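Local coordinates for protein coronin (PDB 4OZU) that probably binds actin filaments and contributes to host-cell invasion and egress by the parasite, this chain being its WD40 beta-propeller domain, at residues W50-I60 against V72-I82; F90-A98 against V104-E112. One frame throughout, in Å; residues are numbered along the deposited sequence. Where two conformers were deposited one is given.

Contact 1: residues W50-I60 against V72-I82; sequences WDVGGGGVLGI and VAKIKGHTASI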
loop_
_atom_site.group_PDB
_atom_site.type_symbol
_atom_site.label_atom_id
_atom_site.label_comp_id
_atom_site.label_asym_id
_atom_site.label_seq_id
_atom_site.Cartn_x
_atom_site.Cartn_y
_atom_site.Cartn_z
ATOM N N TRP A 50 3.924 -15.146 8.914
ATOM C CA TRP A 50 3.660 -16.556 9.168
ATOM C C TRP A 50 3.183 -16.760 10.598
ATOM O O TRP A 50 3.472 -15.948 11.476
ATOM C CB TRP A 50 4.923 -17.378 8.897
ATOM C CG TRP A 50 4.655 -18.760 8.387
ATOM C CD1 TRP A 50 4.921 -19.937 9.022
ATOM C CD2 TRP A 50 4.065 -19.106 7.127
ATOM N NE1 TRP A 50 4.534 -20.997 8.234
ATOM C CE2 TRP A 50 4.003 -20.511 7.068
ATOM C CE3 TRP A 50 3.583 -18.362 6.045
ATOM C CZ2 TRP A 50 3.480 -21.189 5.967
ATOM C CZ3 TRP A 50 3.061 -19.036 4.957
ATOM C CH2 TRP A 50 3.015 -20.434 4.925
ATOM N N ASP A 51 2.441 -17.839 10.820
ATOM C CA ASP A 51 1.927 -18.166 12.143
ATOM C C ASP A 51 2.962 -18.964 12.926
ATOM O O ASP A 51 2.962 -20.195 12.894
ATOM C CB ASP A 51 0.620 -18.952 12.022
ATOM C CG ASP A 51 0.042 -19.338 13.364
ATOM O OD1 ASP A 51 0.339 -18.653 14.364
ATOM O OD2 ASP A 51 -0.716 -20.328 13.416
ATOM N N VAL A 52 3.850 -18.252 13.612
ATOM C CA VAL A 52 4.917 -18.876 14.383
ATOM C C VAL A 52 4.979 -18.278 15.775
ATOM O O VAL A 52 4.588 -17.129 15.988
ATOM C CB VAL A 52 6.293 -18.699 13.709
ATOM C CG1 VAL A 52 6.320 -19.397 12.353
ATOM C CG2 VAL A 52 6.652 -17.212 13.596
ATOM N N GLY A 53 5.472 -19.065 16.723
ATOM C CA GLY A 53 5.742 -18.562 18.054
ATOM C C GLY A 53 7.065 -17.821 18.050
ATOM O O GLY A 53 7.984 -18.189 17.319
ATOM N N GLY A 54 7.163 -16.774 18.860
ATOM C CA GLY A 54 8.403 -16.034 18.986
ATOM C C GLY A 54 8.538 -14.970 17.918
ATOM O O GLY A 54 7.557 -14.338 17.543
ATOM N N GLY A 55 9.760 -14.777 17.430
ATOM C CA GLY A 55 10.051 -13.719 16.478
ATOM C C GLY A 55 9.221 -13.808 15.214
ATOM O O GLY A 55 8.857 -14.893 14.765
ATOM N N GLY A 56 8.925 -12.655 14.627
ATOM C CA GLY A 56 8.120 -12.612 13.427
ATOM C C GLY A 56 8.815 -13.287 12.263
ATOM O O GLY A 56 10.027 -13.159 12.081
ATOM N N VAL A 57 8.034 -14.016 11.478
ATOM C CA VAL A 57 8.535 -14.672 10.283
ATOM C C VAL A 57 7.647 -14.297 9.128
ATOM O O VAL A 57 6.422 -14.274 9.254
ATOM C CB VAL A 57 8.575 -16.210 10.437
ATOM C CG1 VAL A 57 9.032 -16.878 9.141
ATOM C CG2 VAL A 57 9.495 -16.588 11.569
ATOM N N LEU A 58 8.286 -13.992 8.007
ATOM C CA LEU A 58 7.602 -13.690 6.767
ATOM C C LEU A 58 7.670 -14.903 5.852
ATOM O O LEU A 58 8.750 -15.442 5.611
ATOM C CB LEU A 58 8.253 -12.482 6.103
ATOM C CG LEU A 58 7.429 -11.568 5.204
ATOM C CD1 LEU A 58 6.230 -10.984 5.935
ATOM C CD2 LEU A 58 8.338 -10.465 4.692
ATOM N N GLY A 59 6.515 -15.350 5.371
ATOM C CA GLY A 59 6.471 -16.343 4.317
ATOM C C GLY A 59 6.596 -15.631 2.985
ATOM O O GLY A 59 5.965 -14.594 2.778
ATOM N N ILE A 60 7.426 -16.173 2.096
ATOM C CA ILE A 60 7.608 -15.615 0.762
ATOM C C ILE A 60 7.185 -16.640 -0.288
ATOM O O ILE A 60 7.812 -17.695 -0.440
ATOM C CB ILE A 60 9.075 -15.168 0.519
ATOM C CG1 ILE A 60 9.482 -14.079 1.514
ATOM C CG2 ILE A 60 9.262 -14.662 -0.909
ATOM C CD1 ILE A 60 8.699 -12.782 1.389
ATOM N N VAL A 72 7.158 -22.128 0.370
ATOM C CA VAL A 72 7.238 -20.935 1.200
ATOM C C VAL A 72 8.659 -20.759 1.714
ATOM O O VAL A 72 9.121 -21.517 2.568
ATOM C CB VAL A 72 6.265 -21.006 2.393
ATOM C CG1 VAL A 72 6.290 -19.702 3.177
ATOM C CG2 VAL A 72 4.856 -21.303 1.910
ATOM N N ALA A 73 9.357 -19.768 1.167
ATOM C CA ALA A 73 10.647 -19.360 1.695
ATOM C C ALA A 73 10.394 -18.574 2.980
ATOM O O ALA A 73 9.278 -18.097 3.202
ATOM C CB ALA A 73 11.402 -18.529 0.676
ATOM N N LYS A 74 11.415 -18.443 3.823
ATOM C CA LYS A 74 11.247 -17.820 5.133
ATOM C C LYS A 74 12.206 -16.664 5.371
ATOM O O LYS A 74 13.400 -16.762 5.092
ATOM C CB LYS A 74 11.444 -18.849 6.242
ATOM C CG LYS A 74 10.591 -20.090 6.111
ATOM C CD LYS A 74 9.121 -19.787 6.299
ATOM C CE LYS A 74 8.315 -21.074 6.276
ATOM N NZ LYS A 74 6.868 -20.820 6.441
ATOM N N ILE A 75 11.669 -15.577 5.909
ATOM C CA ILE A 75 12.478 -14.465 6.376
ATOM C C ILE A 75 12.296 -14.358 7.888
ATOM O O ILE A 75 11.180 -14.160 8.366
ATOM C CB ILE A 75 12.086 -13.147 5.669
ATOM C CG1 ILE A 75 12.370 -13.259 4.172
ATOM C CG2 ILE A 75 12.847 -11.957 6.270
ATOM C CD1 ILE A 75 12.000 -12.023 3.369
ATOM N N LYS A 76 13.392 -14.506 8.629
ATOM C CA LYS A 76 13.354 -14.475 10.095
ATOM C C LYS A 76 13.959 -13.157 10.609
ATOM O O LYS A 76 13.505 -12.085 10.223
ATOM C CB LYS A 76 14.081 -15.694 10.663
ATOM C CG LYS A 76 13.485 -17.020 10.196
ATOM C CD LYS A 76 14.120 -18.207 10.905
ATOM C CE LYS A 76 13.523 -19.527 10.435
ATOM N NZ LYS A 76 12.076 -19.650 10.766
ATOM N N GLY A 77 14.959 -13.225 11.483
ATOM C CA GLY A 77 15.636 -12.020 11.946
ATOM C C GLY A 77 14.866 -11.229 12.992
ATOM O O GLY A 77 15.433 -10.824 14.012
ATOM N N HIS A 78 13.580 -11.006 12.741
ATOM C CA HIS A 78 12.719 -10.282 13.677
ATOM C C HIS A 78 12.685 -10.954 15.043
ATOM O O HIS A 78 12.724 -12.178 15.134
ATOM C CB HIS A 78 11.291 -10.184 13.133
ATOM C CG HIS A 78 11.217 -9.845 11.679
ATOM N ND1 HIS A 78 11.080 -10.805 10.698
ATOM C CD2 HIS A 78 11.255 -8.655 11.037
ATOM C CE1 HIS A 78 11.038 -10.219 9.514
ATOM N NE2 HIS A 78 11.142 -8.914 9.694
ATOM N N THR A 79 12.599 -10.149 16.100
ATOM C CA THR A 79 12.534 -10.671 17.462
ATOM C C THR A 79 11.137 -10.448 18.051
ATOM O O THR A 79 10.824 -10.919 19.144
ATOM C CB THR A 79 13.615 -10.030 18.365
ATOM O OG1 THR A 79 13.270 -8.674 18.686
ATOM C CG2 THR A 79 14.972 -10.066 17.668
ATOM N N ALA A 80 10.289 -9.755 17.297
ATOM C CA ALA A 80 8.892 -9.571 17.672
ATOM C C ALA A 80 8.033 -9.628 16.409
ATOM O O ALA A 80 8.527 -9.981 15.344
ATOM C CB ALA A 80 8.703 -8.255 18.418
ATOM N N SER A 81 6.757 -9.284 16.528
ATOM C CA SER A 81 5.828 -9.438 15.413
ATOM C C SER A 81 6.071 -8.413 14.315
ATOM O O SER A 81 6.550 -7.309 14.569
ATOM C CB SER A 81 4.384 -9.323 15.897
ATOM O OG SER A 81 4.075 -7.983 16.237
ATOM N N ILE A 82 5.718 -8.795 13.094
ATOM C CA ILE A 82 5.830 -7.917 11.940
ATOM C C ILE A 82 4.590 -7.033 11.835
ATOM O O ILE A 82 3.464 -7.533 11.784
ATOM C CB ILE A 82 6.002 -8.722 10.640
ATOM C CG1 ILE A 82 7.288 -9.550 10.695
ATOM C CG2 ILE A 82 6.034 -7.796 9.433
ATOM C CD1 ILE A 82 7.329 -10.696 9.691
HETATM O O HOH W 1 12.078 -14.355 13.319
#
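Val72 and Lys74 approach the Trp50 indole over the same face. Val72 CG1 makes a CH-pi contact above the six-membered ring, and its CG2 lies 3.6 Å from Trp50 CH2. Between them, Ala73 pairs with Ile60 through two backbone hydrogen bonds. The CB of Ala73 sits beside Ile60 CB on the face that also carries Leu58 and Ile75. Lys74 leaves the opposite face of the sheet and bends at CB-CG (chi2 -67°). The bend carries NZ over the five-membered ring of Trp50, 3.0 Å from its centroid and 19° off the ring normal. This is a close cation-pi contact. Ile75 forms the next hydrogen-bonded pair, with Leu58; Ile75 N to Leu58 O and Leu58 N to Ile75 O are each 2.9 Å. Its CD1 packs 3.7 Å from Ile60 CG1. Beyond Lys76 the chain turns away from the strand through Gly77. His78 then reaches back to the loop. Its ND1 donates to Gly56 O at 2.9 Å, from above the carbonyl plane. Water 1 donates to Gly56 O at 2.7 Å, and also to His78 O. Gly56 O thus has two donors. At the other end of the ring, His78 NE2 hydrogen-bonds to Thr97 OG1, so both ring nitrogens are engaged and the imidazole is fixed in its rotation. Ala80 O accepts Gly56 N at 2.8 Å and ties the glycine-rich loop to the segment. Strand 73-75 lies between strands 58-62 and 118-119 of one blade, and residues 76-81 lead to strand 82-87, the inner strand of the next. The Gly77-His78 pair matches the GH dipeptide of WD40 repeats in a beta-propeller.

Contact 2: residues F90-A98 against V104-E112; sequences FYRDILATA and VRIWQLPEE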
loop_
_atom_site.group_PDB
_atom_site.type_symbol
_atom_site.label_atom_id
_atom_site.label_comp_id
_atom_site.label_asym_id
_atom_site.label_seq_id
_atom_site.Cartn_x
_atom_site.Cartn_y
_atom_site.Cartn_z
ATOM N N PHE A 90 11.196 -0.798 -7.165
ATOM C CA PHE A 90 12.130 -0.908 -8.283
ATOM C C PHE A 90 12.870 -2.236 -8.369
ATOM O O PHE A 90 13.088 -2.755 -9.454
ATOM C CB PHE A 90 13.143 0.222 -8.191
ATOM C CG PHE A 90 12.516 1.552 -7.910
ATOM C CD1 PHE A 90 11.655 2.132 -8.829
ATOM C CD2 PHE A 90 12.779 2.219 -6.728
ATOM C CE1 PHE A 90 11.073 3.348 -8.566
ATOM C CE2 PHE A 90 12.200 3.445 -6.470
ATOM C CZ PHE A 90 11.348 4.004 -7.385
ATOM N N TYR A 91 13.255 -2.768 -7.215
ATOM C CA TYR A 91 14.152 -3.912 -7.148
ATOM C C TYR A 91 13.402 -5.132 -6.649
ATOM O O TYR A 91 12.927 -5.168 -5.512
ATOM C CB TYR A 91 15.339 -3.568 -6.254
ATOM C CG TYR A 91 15.928 -2.229 -6.633
ATOM C CD1 TYR A 91 16.317 -1.971 -7.940
ATOM C CD2 TYR A 91 16.045 -1.205 -5.707
ATOM C CE1 TYR A 91 16.833 -0.744 -8.301
ATOM C CE2 TYR A 91 16.560 0.029 -6.062
ATOM C CZ TYR A 91 16.952 0.254 -7.357
ATOM O OH TYR A 91 17.463 1.482 -7.713
ATOM N N ARG A 92 13.288 -6.116 -7.535
ATOM C CA ARG A 92 12.427 -7.268 -7.327
ATOM C C ARG A 92 12.773 -8.089 -6.091
ATOM O O ARG A 92 11.908 -8.766 -5.531
ATOM C CB ARG A 92 12.485 -8.176 -8.549
ATOM C CG ARG A 92 11.497 -9.308 -8.478
ATOM C CD ARG A 92 10.699 -9.426 -9.745
ATOM N NE ARG A 92 11.367 -10.287 -10.718
ATOM C CZ ARG A 92 11.760 -9.905 -11.931
ATOM N NH1 ARG A 92 11.561 -8.665 -12.363
ATOM N NH2 ARG A 92 12.356 -10.780 -12.728
ATOM N N ASP A 93 14.036 -8.033 -5.683
ATOM C CA ASP A 93 14.535 -8.873 -4.598
ATOM C C ASP A 93 14.611 -8.137 -3.265
ATOM O O ASP A 93 15.040 -8.714 -2.264
ATOM C CB ASP A 93 15.919 -9.430 -4.959
ATOM C CG ASP A 93 16.906 -8.350 -5.372
ATOM O OD1 ASP A 93 16.480 -7.211 -5.678
ATOM O OD2 ASP A 93 18.120 -8.649 -5.409
ATOM N N ILE A 94 14.189 -6.876 -3.249
ATOM C CA ILE A 94 14.330 -6.029 -2.068
ATOM C C ILE A 94 12.988 -5.730 -1.413
ATOM O O ILE A 94 12.021 -5.350 -2.070
ATOM C CB ILE A 94 15.020 -4.694 -2.425
ATOM C CG1 ILE A 94 16.432 -4.950 -2.962
ATOM C CG2 ILE A 94 15.067 -3.755 -1.221
ATOM C CD1 ILE A 94 17.380 -5.608 -1.970
ATOM N N LEU A 95 12.934 -5.895 -0.100
ATOM C CA LEU A 95 11.750 -5.509 0.641
ATOM C C LEU A 95 12.138 -5.024 2.022
ATOM O O LEU A 95 13.269 -5.230 2.475
ATOM C CB LEU A 95 10.765 -6.677 0.744
ATOM C CG LEU A 95 11.226 -7.912 1.524
ATOM C CD1 LEU A 95 10.021 -8.657 2.054
ATOM C CD2 LEU A 95 12.068 -8.849 0.655
ATOM N N ALA A 96 11.181 -4.379 2.678
ATOM C CA ALA A 96 11.373 -3.872 4.025
ATOM C C ALA A 96 10.279 -4.357 4.967
ATOM O O ALA A 96 9.116 -4.445 4.594
ATOM C CB ALA A 96 11.406 -2.360 4.011
ATOM N N THR A 97 10.666 -4.647 6.204
ATOM C CA THR A 97 9.702 -4.946 7.249
ATOM C C THR A 97 9.870 -3.971 8.404
ATOM O O THR A 97 10.984 -3.561 8.730
ATOM C CB THR A 97 9.851 -6.375 7.795
ATOM O OG1 THR A 97 11.159 -6.537 8.356
ATOM C CG2 THR A 97 9.627 -7.402 6.704
ATOM N N ALA A 98 8.744 -3.602 8.999
ATOM C CA ALA A 98 8.707 -2.878 10.257
ATOM C C ALA A 98 8.326 -3.856 11.353
ATOM O O ALA A 98 7.438 -4.677 11.165
ATOM C CB ALA A 98 7.714 -1.735 10.198
ATOM N N VAL A 104 13.552 -1.447 11.701
ATOM C CA VAL A 104 13.185 -1.617 10.303
ATOM C C VAL A 104 14.314 -2.378 9.622
ATOM O O VAL A 104 15.478 -2.001 9.732
ATOM C CB VAL A 104 12.936 -0.268 9.584
ATOM C CG1 VAL A 104 12.593 -0.496 8.113
ATOM C CG2 VAL A 104 11.816 0.497 10.263
ATOM N N ARG A 105 13.959 -3.464 8.938
ATOM C CA ARG A 105 14.934 -4.339 8.299
ATOM C C ARG A 105 14.748 -4.331 6.789
ATOM O O ARG A 105 13.630 -4.451 6.303
ATOM C CB ARG A 105 14.798 -5.766 8.838
ATOM C CG ARG A 105 15.181 -5.898 10.303
ATOM C CD ARG A 105 14.866 -7.283 10.854
ATOM N NE ARG A 105 15.348 -7.444 12.227
ATOM C CZ ARG A 105 14.682 -7.067 13.316
ATOM N NH1 ARG A 105 13.489 -6.497 13.213
ATOM N NH2 ARG A 105 15.208 -7.266 14.523
ATOM N N ILE A 106 15.849 -4.168 6.062
ATOM C CA ILE A 106 15.839 -4.254 4.605
ATOM C C ILE A 106 16.381 -5.621 4.219
ATOM O O ILE A 106 17.447 -6.029 4.677
ATOM C CB ILE A 106 16.687 -3.146 3.934
ATOM C CG1 ILE A 106 16.384 -1.770 4.540
ATOM C CG2 ILE A 106 16.440 -3.130 2.434
ATOM C CD1 ILE A 106 14.930 -1.380 4.517
ATOM N N TRP A 107 15.635 -6.323 3.378
ATOM C CA TRP A 107 15.958 -7.689 3.000
ATOM C C TRP A 107 16.282 -7.798 1.517
ATOM O O TRP A 107 15.694 -7.092 0.702
ATOM C CB TRP A 107 14.788 -8.607 3.325
ATOM C CG TRP A 107 14.399 -8.609 4.755
ATOM C CD1 TRP A 107 13.364 -7.929 5.321
ATOM C CD2 TRP A 107 15.027 -9.343 5.814
ATOM N NE1 TRP A 107 13.306 -8.194 6.668
ATOM C CE2 TRP A 107 14.317 -9.056 6.996
ATOM C CE3 TRP A 107 16.120 -10.211 5.877
ATOM C CZ2 TRP A 107 14.666 -9.605 8.225
ATOM C CZ3 TRP A 107 16.463 -10.758 7.097
ATOM C CH2 TRP A 107 15.738 -10.452 8.256
ATOM N N GLN A 108 17.206 -8.693 1.178
ATOM C CA GLN A 108 17.504 -9.017 -0.213
ATOM C C GLN A 108 17.347 -10.510 -0.460
ATOM O O GLN A 108 18.148 -11.320 0.018
ATOM C CB GLN A 108 18.915 -8.574 -0.590
ATOM C CG GLN A 108 19.218 -8.727 -2.073
ATOM C CD GLN A 108 20.545 -8.113 -2.463
ATOM O OE1 GLN A 108 21.463 -8.020 -1.649
ATOM N NE2 GLN A 108 20.651 -7.685 -3.714
ATOM N N LEU A 109 16.314 -10.876 -1.215
ATOM C CA LEU A 109 16.071 -12.277 -1.559
ATOM C C LEU A 109 17.130 -12.804 -2.523
ATOM O O LEU A 109 17.696 -12.038 -3.305
ATOM C CB LEU A 109 14.680 -12.440 -2.180
ATOM C CG LEU A 109 13.511 -12.167 -1.233
ATOM C CD1 LEU A 109 12.245 -11.886 -2.011
ATOM C CD2 LEU A 109 13.304 -13.341 -0.291
ATOM N N PRO A 110 17.399 -14.119 -2.484
ATOM C CA PRO A 110 18.346 -14.693 -3.443
ATOM C C PRO A 110 17.785 -14.665 -4.855
ATOM O O PRO A 110 16.596 -14.383 -5.016
ATOM C CB PRO A 110 18.519 -16.135 -2.949
ATOM C CG PRO A 110 17.246 -16.439 -2.241
ATOM C CD PRO A 110 16.825 -15.147 -1.596
ATOM N N GLU A 111 18.617 -14.944 -5.854
ATOM C CA GLU A 111 18.156 -14.986 -7.238
ATOM C C GLU A 111 17.040 -16.015 -7.399
ATOM O O GLU A 111 16.007 -15.734 -8.009
ATOM C CB GLU A 111 19.310 -15.313 -8.188
ATOM C CG GLU A 111 19.728 -14.151 -9.080
ATOM C CD GLU A 111 20.612 -14.585 -10.240
ATOM O OE1 GLU A 111 20.264 -15.575 -10.920
ATOM O OE2 GLU A 111 21.655 -13.940 -10.471
ATOM N N GLU A 112 17.261 -17.201 -6.838
ATOM C CA GLU A 112 16.280 -18.283 -6.876
ATOM C C GLU A 112 15.679 -18.521 -5.494
ATOM O O GLU A 112 16.375 -18.944 -4.572
ATOM C CB GLU A 112 16.927 -19.571 -7.393
ATOM C CG GLU A 112 17.464 -19.468 -8.812
ATOM C CD GLU A 112 18.408 -20.605 -9.164
ATOM O OE1 GLU A 112 18.205 -21.730 -8.657
ATOM O OE2 GLU A 112 19.358 -20.372 -9.942
HETATM O O HOH W 2 19.015 -11.065 -5.430
HETATM O O HOH W 3 11.879 -5.427 10.894
#
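Trp107 and Leu95 form a hydrogen-bonded antiparallel pair, and Trp107 N to Leu95 O (2.8 Å) is nearly straight at 173°. From this backbone the Trp107 side chain can be followed outward. Its CB lies 3.8 Å from Leu95 CD2. CG stands anti to the carbonyl carbon (chi1 -59°), which sends the indole along the strands toward Thr97. Trp107 CD1 passes Leu95 O at 3.9 Å. Trp107 NE1 then donates to Thr97 OG1 at 3.2 Å, with the oxygen in the plane of the ring. Ile75 packs on the indole at CE2, and the ring of His78 lies by its NE1-CZ2 side, the two ring planes about 60° apart. Thr97 OG1 is a shared junction. Besides its partner His78, it is hydrogen-bonded to water 3, which accepts from Arg105 NH1. Arg105 NH2 makes a salt bridge with Asp101 in the turn of the hairpin. The buried polar tips are therefore linked, and the Trp107 ring is held by its edge. Ile94, Ala96 and Ile106 make an apolar patch on the other face of the sheet, with Gln108 at its end. Ala96 CB meets Ile106 CD1 at 3.7 Å, and Ile94 and Ala96 both touch Trp138 of the neighbouring blade. At the open end of the hairpin Leu109 N bonds to Asp93 O (2.7 Å). Gln108 lies alongside Asp93, and its NE2 donates to Asp93 OD2 from above the carboxylate plane at 3.2 Å. Water 2 bridges Asp93 OD2 and Leu109 O. Strands 94-99 and 104-108 are the two middle strands of a four-stranded blade. Trp107, Thr97 and His78 match the Trp, Ser/Thr and His of the WD40 structural tetrad, with Asp101 probably the fourth member.

The two contacts lie in adjacent blades, with centres about 14 Å apart. Contact 2 is a buried hairpin between the middle strands of its blade. Contact 1 pairs neighbouring strands 58-60 and 73-75 and adds a glycine-rich loop held by residues 78-80; it is only partly buried. Both hold antiparallel ladders, the longer one in contact 2. In 50-60 against 72-82 a lysine covers an indole face, and one loop carbonyl is bonded by a histidine and a water. In 90-98 against 104-112 an indole is gripped at its edge by a threonine. His78 belongs to contact 1 but completes the polar chain of contact 2. Segment 72-82 itself passes from the first blade into the second, so contact 1 lies at their junction.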